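Local coordinates for IPT/TIG domain-containing protein BACOVA_02650 (Bacteroides ovatus, PDB 5E7G) that binds xyloglucan at the cell surface, probably before the polysaccharide is transported into the periplasm for degradation, at residues Ala110-Lys115 and Asn195-Val200. Numbering follows the deposited sequence.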
ATOM      1  N   ALA A 110       1.332  13.301  -9.981  1.00 42.96           N
ATOM      2  CA  ALA A 110       1.814  14.595  -9.497  1.00 47.86           C
ATOM      3  C   ALA A 110       3.066  14.477  -8.639  1.00 46.15           C
ATOM      4  O   ALA A 110       3.370  13.417  -8.096  1.00 50.12           O
ATOM      5  CB  ALA A 110       0.714  15.295  -8.704  1.00 52.25           C
ATOM      6  N   THR A 111       3.794  15.582  -8.532  1.00 51.69           N
ATOM      7  CA  THR A 111       4.884  15.684  -7.573  1.00 55.86           C
ATOM      8  C   THR A 111       4.393  16.495  -6.381  1.00 56.47           C
ATOM      9  O   THR A 111       4.214  17.710  -6.482  1.00 65.49           O
ATOM     10  CB  THR A 111       6.117  16.334  -8.193  1.00 64.63           C
ATOM     11  OG1 THR A 111       6.565  15.534  -9.294  1.00 65.49           O
ATOM     12  CG2 THR A 111       7.233  16.455  -7.162  1.00 57.58           C
ATOM     13  N   TYR A 112       4.153  15.819  -5.261  1.00 57.80           N
ATOM     14  CA  TYR A 112       3.600  16.488  -4.092  1.00 54.49           C
ATOM     15  C   TYR A 112       4.709  17.123  -3.259  1.00 48.09           C
ATOM     16  O   TYR A 112       5.824  16.605  -3.207  1.00 54.94           O
ATOM     17  CB  TYR A 112       2.795  15.507  -3.239  1.00 53.40           C
ATOM     18  CG  TYR A 112       1.576  14.968  -3.940  1.00 52.93           C
ATOM     19  CD1 TYR A 112       0.424  15.733  -4.057  1.00 54.00           C
ATOM     20  CD2 TYR A 112       1.575  13.693  -4.488  1.00 59.51           C
ATOM     21  CE1 TYR A 112      -0.697  15.242  -4.701  1.00 59.88           C
ATOM     22  CE2 TYR A 112       0.454  13.191  -5.136  1.00 48.53           C
ATOM     23  CZ  TYR A 112      -0.676  13.972  -5.240  1.00 47.39           C
ATOM     24  OH  TYR A 112      -1.791  13.490  -5.880  1.00 49.07           O
ATOM     25  N   PRO A 113       4.414  18.260  -2.607  1.00 56.08           N
ATOM     26  CA  PRO A 113       3.113  18.942  -2.622  1.00 53.60           C
ATOM     27  C   PRO A 113       2.894  19.737  -3.912  1.00 59.38           C
ATOM     28  O   PRO A 113       3.861  20.206  -4.520  1.00 58.62           O
ATOM     29  CB  PRO A 113       3.197  19.869  -1.413  1.00 48.00           C
ATOM     30  CG  PRO A 113       4.658  20.240  -1.351  1.00 54.26           C
ATOM     31  CD  PRO A 113       5.430  19.035  -1.867  1.00 57.23           C
ATOM     32  N   ILE A 114       1.639  19.881  -4.324  1.00 55.13           N
ATOM     33  CA  ILE A 114       1.317  20.659  -5.513  1.00 58.29           C
ATOM     34  C   ILE A 114       1.164  22.132  -5.152  1.00 58.04           C
ATOM     35  O   ILE A 114       0.269  22.502  -4.392  1.00 56.55           O
ATOM     36  CB  ILE A 114       0.022  20.183  -6.186  1.00 61.89           C
ATOM     37  CG1 ILE A 114       0.098  18.690  -6.524  1.00 54.56           C
ATOM     38  CG2 ILE A 114      -0.236  20.997  -7.453  1.00 61.80           C
ATOM     39  CD1 ILE A 114      -1.249  18.079  -6.867  1.00 54.15           C
ATOM     40  N   LYS A 115       2.038  22.961  -5.712  1.00 57.05           N
ATOM     41  CA  LYS A 115       1.965  24.404  -5.521  1.00 69.30           C
ATOM     42  C   LYS A 115       1.331  25.054  -6.753  1.00 68.89           C
ATOM     43  O   LYS A 115       1.466  24.532  -7.863  1.00 63.74           O
ATOM     44  CB  LYS A 115       3.358  24.980  -5.270  1.00 61.72           C
ATOM     45  CG  LYS A 115       4.059  24.368  -4.069  1.00 67.08           C
ATOM     46  CD  LYS A 115       5.421  25.004  -3.840  1.00 82.36           C
ATOM     47  CE  LYS A 115       6.005  24.614  -2.483  1.00 85.96           C
ATOM     48  NZ  LYS A 115       7.181  25.462  -2.115  1.00 91.08           N
ATOM     49  N   ASN A 195      -1.636  18.010  -1.199  1.00 60.90           N
ATOM     50  CA  ASN A 195      -0.509  17.427  -0.470  1.00 62.29           C
ATOM     51  C   ASN A 195      -0.399  15.915  -0.645  1.00 57.19           C
ATOM     52  O   ASN A 195       0.521  15.287  -0.119  1.00 54.07           O
ATOM     53  CB  ASN A 195      -0.620  17.765   1.014  1.00 60.44           C
ATOM     54  CG  ASN A 195      -0.252  19.196   1.304  1.00 51.01           C
ATOM     55  OD1 ASN A 195       0.650  19.752   0.679  1.00 57.86           O
ATOM     56  ND2 ASN A 195      -0.953  19.809   2.244  1.00 54.41           N
ATOM     57  N   GLY A 196      -1.336  15.335  -1.385  1.00 57.76           N
ATOM     58  CA  GLY A 196      -1.285  13.918  -1.682  1.00 55.61           C
ATOM     59  C   GLY A 196      -1.888  13.093  -0.566  1.00 54.53           C
ATOM     60  O   GLY A 196      -2.409  13.640   0.409  1.00 56.78           O
ATOM     61  N   PRO A 197      -1.816  11.764  -0.704  1.00 53.65           N
ATOM     62  CA  PRO A 197      -2.395  10.822   0.259  1.00 50.30           C
ATOM     63  C   PRO A 197      -1.600  10.751   1.558  1.00 51.27           C
ATOM     64  O   PRO A 197      -0.390  11.015   1.543  1.00 45.48           O
ATOM     65  CB  PRO A 197      -2.335   9.492  -0.485  1.00 45.15           C
ATOM     66  CG  PRO A 197      -1.147   9.628  -1.382  1.00 48.00           C
ATOM     67  CD  PRO A 197      -1.105  11.072  -1.794  1.00 49.32           C
ATOM     68  N   LYS A 198      -2.275  10.406   2.652  1.00 51.45           N
ATOM     69  CA  LYS A 198      -1.625  10.228   3.947  1.00 49.79           C
ATOM     70  C   LYS A 198      -0.535   9.175   3.821  1.00 52.44           C
ATOM     71  O   LYS A 198      -0.702   8.199   3.087  1.00 52.40           O
ATOM     72  CB  LYS A 198      -2.627   9.806   5.033  1.00 46.12           C
ATOM     73  CG  LYS A 198      -3.744  10.808   5.292  1.00 58.36           C
ATOM     74  CD  LYS A 198      -4.236  10.759   6.734  1.00 64.51           C
ATOM     75  CE  LYS A 198      -4.827   9.399   7.094  1.00 90.41           C
ATOM     76  NZ  LYS A 198      -5.179   9.296   8.543  1.00 88.05           N
ATOM     77  N   PRO A 199       0.590   9.365   4.532  1.00 51.32           N
ATOM     78  CA  PRO A 199       1.590   8.296   4.529  1.00 49.47           C
ATOM     79  C   PRO A 199       1.029   7.039   5.187  1.00 48.26           C
ATOM     80  O   PRO A 199       0.055   7.117   5.938  1.00 47.69           O
ATOM     81  CB  PRO A 199       2.748   8.890   5.334  1.00 41.54           C
ATOM     82  CG  PRO A 199       2.098   9.871   6.247  1.00 47.03           C
ATOM     83  CD  PRO A 199       0.934  10.442   5.478  1.00 46.99           C
ATOM     84  N   VAL A 200       1.634   5.898   4.886  1.00 46.79           N
ATOM     85  CA  VAL A 200       1.197   4.620   5.429  1.00 54.92           C
ATOM     86  C   VAL A 200       2.409   3.846   5.926  1.00 51.22           C
ATOM     87  O   VAL A 200       3.492   3.956   5.351  1.00 48.55           O
ATOM     88  CB  VAL A 200       0.446   3.784   4.371  1.00 53.89           C
ATOM     89  CG1 VAL A 200      -0.086   2.491   4.973  1.00 57.76           C
ATOM     90  CG2 VAL A 200      -0.681   4.597   3.755  1.00 47.58           C
TER
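Gly-196 CA sits over one face of the Tyr-112 ring in a CH-pi contact, 3.4 Å from the centroid and 16° off the normal. The Asn-195 to Gly-196 peptide runs nearly parallel to the ring but displaced past its CD1-CE1 bond, Gly-196 N coming within 3.2 Å of Tyr-112 CD1. Pro-197 CD grazes Tyr-112 CE2 at 4.3 Å, oblique to the ring. Ala-110 CB lies under the opposite face, toward its rim. A CB at position 196 would strike Tyr-112 CG, Pro-197 CD and the Asn-195 carbonyl O, the last alone calling for glycine. No hydrogen bond crosses; Asn-195 OD1 merely touches Pro-113 CB at 3.3 Å. The contact joins the 104-109 to 119-125 loop of the second IPT/TIG domain, an immunoglobulin-like beta-sandwich, to the proline-bearing linker entering the third. Tyr-112 CG, anti to the carbonyl carbon (chi1 -64°), carries the ring across to that linker; an alanine here would probably open a gap beneath Gly-196, lose the Pro-197 contact and seat the linker less tightly. After a cis peptide bond, Pro-113 reaches third-domain loops directly at Glu-224 and Ile-269. Ile-114 is hydrogen-bonded, backbone to backbone, with Lys-194, just before Asn-195, and packs on Met-120 and Leu-173.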